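Local coordinates for protein ZYG-9 (Caenorhabditis elegans, PDB 2OF3) that organises microtubules and spindle poles during mitosis and meiosis in one-cell embryos, and is needed for default positioning of the nucleus in oocytes, at residues I15-K19 and S126-V130; L39-L43 and L87-W91; T93-F97 and Y136-K140. All coordinates share one frame; numbering follows the deposited sequence.

How the contacts relate
The contacts lie in the N-terminal part of an all-helical TOG domain. Contact 1 joins helix 10-19 to the start of helix 127-139. Contact 2 joins helix 33-44 to helix 85-95. Contact 3 joins the C-terminal ends of helices 85-95 and 127-139 and the residues following. Contact 2 lies within the sequence span of contact 1 and closes before contact 3 opens. Contacts 1 and 3 share helix 127-139 and alternate along the chain; their centres are about 19 Å apart. Contacts 2 and 3, about 15 Å apart between centres, share helix 85-95 and touch through L39 and L94. Contacts 1 and 2 tie helices 10-19 and 33-44 to the helical stack; contact 3 joins two helices within it.

Contact 1 of 3, residues I15-K19 and S126-V130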
loop_
_atom_site.group_PDB
_atom_site.type_symbol
_atom_site.label_atom_id
_atom_site.label_comp_id
_atom_site.label_asym_id
_atom_site.label_seq_id
_atom_site.Cartn_x
_atom_site.Cartn_y
_atom_site.Cartn_z
ATOM N N ILE A 15 -11.320 11.026 11.678
ATOM C CA ILE A 15 -9.891 11.260 11.897
ATOM C C ILE A 15 -9.650 11.864 13.287
ATOM O O ILE A 15 -8.777 11.427 14.034
ATOM C CB ILE A 15 -9.251 12.205 10.861
ATOM C CG1 ILE A 15 -9.359 11.646 9.432
ATOM C CG2 ILE A 15 -7.783 12.413 11.163
ATOM C CD1 ILE A 15 -8.974 10.193 9.297
ATOM N N LYS A 16 -10.430 12.864 13.639
ATOM C CA LYS A 16 -10.311 13.466 14.957
ATOM C C LYS A 16 -10.598 12.481 16.104
ATOM O O LYS A 16 -9.838 12.455 17.066
ATOM C CB LYS A 16 -11.252 14.660 15.029
ATOM C CG LYS A 16 -11.453 15.132 16.425
ATOM C CD LYS A 16 -12.387 16.293 16.425
ATOM C CE LYS A 16 -13.765 15.828 16.805
ATOM N NZ LYS A 16 -14.685 17.021 16.655
ATOM N N GLU A 17 -11.662 11.669 16.008
ATOM C CA GLU A 17 -11.987 10.675 17.042
ATOM C C GLU A 17 -10.877 9.659 17.199
ATOM O O GLU A 17 -10.575 9.288 18.310
ATOM C CB GLU A 17 -13.330 10.005 16.751
ATOM C CG GLU A 17 -14.491 10.968 16.960
ATOM C CD GLU A 17 -15.897 10.351 16.836
ATOM O OE1 GLU A 17 -16.033 9.132 16.513
ATOM O OE2 GLU A 17 -16.881 11.140 17.043
ATOM N N GLU A 18 -10.216 9.246 16.111
ATOM C CA GLU A 18 -9.080 8.329 16.206
ATOM C C GLU A 18 -7.895 8.998 16.945
ATOM O O GLU A 18 -7.244 8.374 17.822
ATOM C CB GLU A 18 -8.624 7.816 14.797
ATOM C CG GLU A 18 -7.486 6.798 14.968
ATOM C CD GLU A 18 -7.152 6.072 13.696
ATOM O OE1 GLU A 18 -8.023 6.112 12.789
ATOM O OE2 GLU A 18 -6.021 5.467 13.606
ATOM N N LYS A 19 -7.612 10.258 16.597
ATOM C CA LYS A 19 -6.537 10.992 17.296
ATOM C C LYS A 19 -6.841 11.193 18.801
ATOM O O LYS A 19 -5.906 11.231 19.650
ATOM C CB LYS A 19 -6.253 12.337 16.635
ATOM C CG LYS A 19 -5.702 12.260 15.193
ATOM C CD LYS A 19 -5.488 13.706 14.746
ATOM C CE LYS A 19 -4.913 13.817 13.331
ATOM N NZ LYS A 19 -3.513 13.227 13.324
ATOM N N SER A 126 -4.702 11.659 5.508
ATOM C CA SER A 126 -4.083 11.756 6.812
ATOM C C SER A 126 -3.130 10.591 7.049
ATOM O O SER A 126 -3.209 9.561 6.382
ATOM C CB SER A 126 -5.173 11.758 7.896
ATOM O OG SER A 126 -5.930 10.513 7.894
ATOM N N GLN A 127 -2.241 10.725 8.017
ATOM C CA GLN A 127 -1.339 9.648 8.358
ATOM C C GLN A 127 -2.142 8.397 8.773
ATOM O O GLN A 127 -1.779 7.255 8.428
ATOM C CB GLN A 127 -0.469 10.146 9.509
ATOM C CG GLN A 127 0.556 9.170 10.029
ATOM C CD GLN A 127 1.791 9.905 10.704
ATOM O OE1 GLN A 127 1.623 10.959 11.379
ATOM N NE2 GLN A 127 3.017 9.340 10.517
ATOM N N GLU A 128 -3.265 8.627 9.464
ATOM C CA GLU A 128 -4.141 7.565 9.908
ATOM C C GLU A 128 -4.735 6.782 8.743
ATOM O O GLU A 128 -4.768 5.569 8.802
ATOM C CB GLU A 128 -5.291 8.118 10.763
ATOM C CG GLU A 128 -4.838 8.663 12.171
ATOM C CD GLU A 128 -4.170 10.017 12.116
ATOM O OE1 GLU A 128 -4.244 10.779 11.108
ATOM O OE2 GLU A 128 -3.521 10.339 13.122
ATOM N N GLU A 129 -5.242 7.482 7.728
ATOM C CA GLU A 129 -5.800 6.816 6.549
ATOM C C GLU A 129 -4.747 6.038 5.786
ATOM O O GLU A 129 -5.014 4.911 5.349
ATOM C CB GLU A 129 -6.364 7.814 5.573
ATOM C CG GLU A 129 -7.480 8.576 6.104
ATOM C CD GLU A 129 -7.878 9.725 5.165
ATOM O OE1 GLU A 129 -7.594 10.937 5.564
ATOM O OE2 GLU A 129 -8.465 9.341 4.069
ATOM N N VAL A 130 -3.578 6.642 5.602
ATOM C CA VAL A 130 -2.442 5.983 4.934
ATOM C C VAL A 130 -2.024 4.698 5.640
ATOM O O VAL A 130 -1.860 3.649 5.016
ATOM C CB VAL A 130 -1.203 6.949 4.748
ATOM C CG1 VAL A 130 -0.106 6.230 3.975
ATOM C CG2 VAL A 130 -1.562 8.183 3.918
HETATM O O HOH W 1 -7.522 5.087 10.252
#
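K19 and E128 meet at about a right angle. The lysine comes from the last turn of helix 10-19, and its NZ donates to E128 OE2 at 2.9 Å in a salt bridge. The nitrogen lies on the syn side of that oxygen, 27° out of the carboxylate plane. The lysine chain runs straight to CE and turns only at the last torsion, which brings NZ round to the acid. The E128 chain bends at chi2 (77°), and its carboxylate folds back toward K19.

E18 slides past E128 in the opposite direction. Its OE2 rests 3.7 Å from E128 CG, so it meets the methylene part of that chain. The two carboxylate planes are 83° apart, and the charged oxygens E18 OE2 and E128 OE2 stay 5.5 Å from each other. K19 probably offsets part of this like charge. A water donates to E18 OE1 and, weakly, to E128 O.

I15 supplies the apolar part. I15 CD1 points at S126 OG, 3.4 Å away. The I15 side chain crosses that of E129 at about a right angle, with I15 CD1 3.9 Å from E129 CG. I15 CG2 lies beside E128 OE1. With E128 cut back to an alanine, K19 NZ would probably lose this ionic partner, and a gap is likely to open beside E18 and I15.

Behind I15, S126 and E129 lock together. E129 N donates to S126 OG at 3.1 Å. In return E129 OE1 takes two bonds: S126 N from above the carboxylate plane, and S126 OG on the anti lone pair at 2.9 Å. K11 adds a long, weak ion pair to E129. Helix 10-19 thus packs at the surface against the N-terminus of helix 127-139, which is closed by a capping box, with S126 as N-cap.

Contact 2 of 3, residues L39-L43 and L87-W91; sequences LQTLL and LLLKW
L43 N donates to L39 O at 2.8 Å, an ordinary helical bond one turn long. It sets the two leucines on the same side of helix 33-44, where both meet L87 of helix 85-95. This is helix-on-helix packing in the TOG domain, an array of HEAT-like helical repeats. The two segments run roughly antiparallel, at 146°, with axes 10.6 Å apart at closest approach. No hydrogen bond crosses between them. Leucines make most of the packing, with K90 and W91 at one end.

L87 is the central side chain. It points at helix 33-44 and reaches it with CB and both methyls. L42 crosses it at about a right angle, and L42 CB sits 3.8 Å from L87 CD2. L43 slides past it in the opposite direction, with L43 CD2 3.8 Å from L87 CB. The other methyl, L87 CD1, lies near the backbone carbonyl of L42. L43 CD2 also brushes L88 CD2, at 4.4 Å.

L39 works from the other end of the segment. Its CG stands anti to the backbone N (chi1 179°), which carries both methyls toward helix 85-95. The L39 CD1 methyl meets L87 O at 3.6 Å, an acceptor already used by W91 N, and also touches K90 CB. The K90 chain then leads away from the contact and makes a cation-pi contact with W26, whose side chain L39 also touches.

W91 turns its indole away from L39. F56 and H63 meet that ring edge-to-face, and its NE1 donates to L55 O. What remains for L39 is the root of the residue: the L39 CD2 methyl lies 3.6 Å from W91 N and 4.0 Å from W91 CB, at the edge of the indole and near its plane.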
loop_
_atom_site.group_PDB
_atom_site.type_symbol
_atom_site.label_atom_id
_atom_site.label_comp_id
_atom_site.label_asym_id
_atom_site.label_seq_id
_atom_site.Cartn_x
_atom_site.Cartn_y
_atom_site.Cartn_z
ATOM N N LEU A 39 -15.960 -0.787 12.231
ATOM C CA LEU A 39 -16.178 -0.397 10.832
ATOM C C LEU A 39 -17.633 -0.431 10.432
ATOM O O LEU A 39 -18.131 0.488 9.779
ATOM C CB LEU A 39 -15.361 -1.292 9.871
ATOM C CG LEU A 39 -15.485 -1.031 8.346
ATOM C CD1 LEU A 39 -14.939 0.317 8.057
ATOM C CD2 LEU A 39 -14.698 -2.090 7.577
ATOM N N GLN A 40 -18.338 -1.492 10.835
ATOM C CA GLN A 40 -19.761 -1.607 10.539
ATOM C C GLN A 40 -20.611 -0.505 11.153
ATOM O O GLN A 40 -21.495 -0.014 10.517
ATOM C CB GLN A 40 -20.183 -2.995 10.970
ATOM C CG GLN A 40 -21.622 -3.312 10.798
ATOM C CD GLN A 40 -21.860 -4.745 11.227
ATOM O OE1 GLN A 40 -21.055 -5.320 11.990
ATOM N NE2 GLN A 40 -22.922 -5.349 10.699
ATOM N N THR A 41 -20.330 -0.081 12.384
ATOM C CA THR A 41 -20.966 1.084 13.006
ATOM C C THR A 41 -20.656 2.350 12.244
ATOM O O THR A 41 -21.565 3.133 11.982
ATOM C CB THR A 41 -20.488 1.248 14.466
ATOM O OG1 THR A 41 -20.974 0.138 15.224
ATOM C CG2 THR A 41 -20.968 2.541 15.132
ATOM N N LEU A 42 -19.400 2.573 11.884
ATOM C CA LEU A 42 -19.033 3.829 11.166
ATOM C C LEU A 42 -19.671 3.861 9.769
ATOM O O LEU A 42 -20.192 4.892 9.315
ATOM C CB LEU A 42 -17.499 3.936 11.058
ATOM C CG LEU A 42 -16.821 4.204 12.400
ATOM C CD1 LEU A 42 -15.286 4.125 12.214
ATOM C CD2 LEU A 42 -17.230 5.536 12.979
ATOM N N LEU A 43 -19.629 2.740 9.080
ATOM C CA LEU A 43 -20.200 2.697 7.734
ATOM C C LEU A 43 -21.748 2.725 7.785
ATOM O O LEU A 43 -22.399 3.300 6.892
ATOM C CB LEU A 43 -19.683 1.451 6.959
ATOM C CG LEU A 43 -18.528 1.566 5.967
ATOM C CD1 LEU A 43 -18.162 0.124 5.458
ATOM C CD2 LEU A 43 -18.829 2.538 4.813
ATOM N N LEU A 87 -13.226 4.568 5.029
ATOM C CA LEU A 87 -14.012 3.391 5.460
ATOM C C LEU A 87 -14.056 2.358 4.379
ATOM O O LEU A 87 -14.048 1.160 4.671
ATOM C CB LEU A 87 -15.445 3.807 5.829
ATOM C CG LEU A 87 -15.551 4.884 6.946
ATOM C CD1 LEU A 87 -17.037 5.346 7.147
ATOM C CD2 LEU A 87 -14.981 4.337 8.257
ATOM N N LEU A 88 -14.098 2.810 3.126
ATOM C CA LEU A 88 -14.117 1.866 1.991
ATOM C C LEU A 88 -12.807 1.166 1.866
ATOM O O LEU A 88 -12.792 -0.051 1.674
ATOM C CB LEU A 88 -14.492 2.580 0.696
ATOM C CG LEU A 88 -15.931 3.107 0.653
ATOM C CD1 LEU A 88 -16.122 3.870 -0.650
ATOM C CD2 LEU A 88 -17.029 2.012 0.883
ATOM N N LEU A 89 -11.693 1.880 2.040
ATOM C CA LEU A 89 -10.389 1.246 1.992
ATOM C C LEU A 89 -10.212 0.271 3.141
ATOM O O LEU A 89 -9.654 -0.814 2.937
ATOM C CB LEU A 89 -9.251 2.293 1.910
ATOM C CG LEU A 89 -9.254 3.115 0.593
ATOM C CD1 LEU A 89 -8.253 4.263 0.773
ATOM C CD2 LEU A 89 -8.851 2.272 -0.630
ATOM N N LYS A 90 -10.740 0.573 4.318
ATOM C CA LYS A 90 -10.692 -0.399 5.437
ATOM C C LYS A 90 -11.463 -1.713 5.142
ATOM O O LYS A 90 -10.990 -2.841 5.441
ATOM C CB LYS A 90 -11.215 0.244 6.718
ATOM C CG LYS A 90 -10.226 1.231 7.359
ATOM C CD LYS A 90 -10.890 1.888 8.558
ATOM C CE LYS A 90 -9.886 2.533 9.448
ATOM N NZ LYS A 90 -9.252 3.700 8.722
ATOM N N TRP A 91 -12.670 -1.574 4.607
ATOM C CA TRP A 91 -13.443 -2.731 4.158
ATOM C C TRP A 91 -12.662 -3.563 3.131
ATOM O O TRP A 91 -12.666 -4.778 3.212
ATOM C CB TRP A 91 -14.783 -2.255 3.588
ATOM C CG TRP A 91 -15.666 -3.418 3.205
ATOM C CD1 TRP A 91 -16.542 -4.095 4.023
ATOM C CD2 TRP A 91 -15.716 -4.075 1.900
ATOM N NE1 TRP A 91 -17.143 -5.110 3.301
ATOM C CE2 TRP A 91 -16.667 -5.127 2.005
ATOM C CE3 TRP A 91 -15.047 -3.863 0.660
ATOM C CZ2 TRP A 91 -16.991 -5.990 0.895
ATOM C CZ3 TRP A 91 -15.368 -4.705 -0.450
ATOM C CH2 TRP A 91 -16.337 -5.766 -0.307
#

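Contact 3 of 3, residues T93-F97 and Y136-K140; sequences TLRFF and YLLLK
The F96 ring takes K140 over one face. K140 CG lies 3.9 Å from the F96 ring centroid and 20° off its normal, a CH-pi contact. At the edge, in plane, is Y136 CB. L137 CA is 3.6 Å from F96 CE2, approaching obliquely.

The F97 ring points its edge at Y136, with F97 CE2 3.7 Å from Y136 CD1. The two ring planes stand at 59°, an oblique pair. L139 CD1 touches F97 CZ, again obliquely.

These residues join the C-terminal end regions of helices 85-95 and 127-139, and the residues that follow them, in the helical stack of the TOG domain. Helix 101-120 packs on F96, and helix 146-163 on L137.

K140 bends at chi2 (-67°) and again at chi3, which curls its chain over the F96 ring to the backbone carbonyl of F96. K140 NZ then donates to F96 O at 3.0 Å, in the carbonyl plane and on a lone pair. E143 forms a salt bridge with the same NZ. T93 packs its CG2 3.8 Å from Y136 CB. T93 OG1 bonds to K90 O and W26 NE1, and Y136 OH to F28 O.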
loop_
_atom_site.group_PDB
_atom_site.type_symbol
_atom_site.label_atom_id
_atom_site.label_comp_id
_atom_site.label_asym_id
_atom_site.label_seq_id
_atom_site.Cartn_x
_atom_site.Cartn_y
_atom_site.Cartn_z
ATOM N N THR A 93 -9.390 -3.801 3.005
ATOM C CA THR A 93 -8.336 -4.542 3.685
ATOM C C THR A 93 -8.837 -5.864 4.265
ATOM O O THR A 93 -8.060 -6.817 4.356
ATOM C CB THR A 93 -7.600 -3.739 4.830
ATOM O OG1 THR A 93 -8.540 -3.477 5.880
ATOM C CG2 THR A 93 -7.040 -2.420 4.327
ATOM N N LEU A 94 -10.111 -5.922 4.687
ATOM C CA LEU A 94 -10.718 -7.156 5.208
ATOM C C LEU A 94 -10.739 -8.231 4.117
ATOM O O LEU A 94 -10.455 -9.421 4.388
ATOM C CB LEU A 94 -12.135 -6.874 5.712
ATOM C CG LEU A 94 -12.354 -5.901 6.875
ATOM C CD1 LEU A 94 -13.809 -5.904 7.222
ATOM C CD2 LEU A 94 -11.525 -6.299 8.065
ATOM N N ARG A 95 -11.042 -7.801 2.895
ATOM C CA ARG A 95 -10.935 -8.647 1.703
ATOM C C ARG A 95 -9.549 -9.104 1.375
ATOM O O ARG A 95 -9.404 -10.131 0.746
ATOM C CB ARG A 95 -11.536 -7.978 0.458
ATOM C CG ARG A 95 -12.964 -7.499 0.640
ATOM C CD ARG A 95 -13.890 -8.664 1.025
ATOM N NE ARG A 95 -14.691 -8.182 2.127
ATOM C CZ ARG A 95 -14.789 -8.731 3.321
ATOM N NH1 ARG A 95 -14.219 -9.857 3.610
ATOM N NH2 ARG A 95 -15.532 -8.138 4.211
ATOM N N PHE A 96 -8.513 -8.404 1.807
ATOM C CA PHE A 96 -7.138 -8.886 1.617
ATOM C C PHE A 96 -6.781 -10.147 2.403
ATOM O O PHE A 96 -5.767 -10.779 2.111
ATOM C CB PHE A 96 -6.089 -7.767 1.891
ATOM C CG PHE A 96 -6.192 -6.588 0.954
ATOM C CD1 PHE A 96 -6.878 -6.691 -0.263
ATOM C CD2 PHE A 96 -5.621 -5.360 1.286
ATOM C CE1 PHE A 96 -7.006 -5.583 -1.147
ATOM C CE2 PHE A 96 -5.721 -4.239 0.423
ATOM C CZ PHE A 96 -6.429 -4.358 -0.813
ATOM N N PHE A 97 -7.590 -10.527 3.385
ATOM C CA PHE A 97 -7.286 -11.688 4.220
ATOM C C PHE A 97 -7.975 -12.995 3.735
ATOM O O PHE A 97 -7.586 -14.102 4.105
ATOM C CB PHE A 97 -7.604 -11.354 5.681
ATOM C CG PHE A 97 -6.559 -10.469 6.301
ATOM C CD1 PHE A 97 -5.474 -11.023 6.967
ATOM C CD2 PHE A 97 -6.615 -9.089 6.146
ATOM C CE1 PHE A 97 -4.473 -10.240 7.501
ATOM C CE2 PHE A 97 -5.615 -8.267 6.711
ATOM C CZ PHE A 97 -4.537 -8.849 7.391
ATOM N N TYR A 136 -1.565 -3.090 4.517
ATOM C CA TYR A 136 -2.313 -4.293 4.089
ATOM C C TYR A 136 -2.276 -4.470 2.593
ATOM O O TYR A 136 -2.243 -5.603 2.121
ATOM C CB TYR A 136 -3.758 -4.236 4.548
ATOM C CG TYR A 136 -3.804 -4.134 6.040
ATOM C CD1 TYR A 136 -3.528 -5.251 6.826
ATOM C CD2 TYR A 136 -4.061 -2.897 6.661
ATOM C CE1 TYR A 136 -3.510 -5.160 8.247
ATOM C CE2 TYR A 136 -4.042 -2.766 8.094
ATOM C CZ TYR A 136 -3.772 -3.912 8.843
ATOM O OH TYR A 136 -3.760 -3.801 10.195
ATOM N N LEU A 137 -2.293 -3.366 1.839
ATOM C CA LEU A 137 -2.180 -3.455 0.371
ATOM C C LEU A 137 -0.860 -4.104 0.008
ATOM O O LEU A 137 -0.799 -4.880 -0.978
ATOM C CB LEU A 137 -2.277 -2.087 -0.299
ATOM C CG LEU A 137 -2.045 -2.045 -1.816
ATOM C CD1 LEU A 137 -3.283 -2.574 -2.588
ATOM C CD2 LEU A 137 -1.744 -0.629 -2.170
ATOM N N LEU A 138 0.189 -3.803 0.779
ATOM C CA LEU A 138 1.510 -4.391 0.526
ATOM C C LEU A 138 1.577 -5.904 0.721
ATOM O O LEU A 138 2.427 -6.577 0.099
ATOM C CB LEU A 138 2.620 -3.649 1.306
ATOM C CG LEU A 138 2.826 -2.205 0.896
ATOM C CD1 LEU A 138 3.879 -1.601 1.793
ATOM C CD2 LEU A 138 3.208 -2.063 -0.564
ATOM N N LEU A 139 0.677 -6.473 1.514
ATOM C CA LEU A 139 0.564 -7.915 1.578
ATOM C C LEU A 139 0.278 -8.552 0.195
ATOM O O LEU A 139 0.765 -9.652 -0.114
ATOM C CB LEU A 139 -0.530 -8.355 2.568
ATOM C CG LEU A 139 -0.330 -7.979 4.048
ATOM C CD1 LEU A 139 -1.605 -8.356 4.900
ATOM C CD2 LEU A 139 0.966 -8.613 4.619
ATOM N N LYS A 140 -0.493 -7.850 -0.633
ATOM C CA LYS A 140 -1.009 -8.384 -1.859
ATOM C C LYS A 140 0.029 -8.269 -2.943
ATOM O O LYS A 140 -0.141 -8.861 -4.043
ATOM C CB LYS A 140 -2.262 -7.585 -2.254
ATOM C CG LYS A 140 -3.423 -7.774 -1.262
ATOM C CD LYS A 140 -3.992 -9.172 -1.257
ATOM C CE LYS A 140 -3.463 -9.924 -0.047
ATOM N NZ LYS A 140 -3.853 -11.367 -0.143
#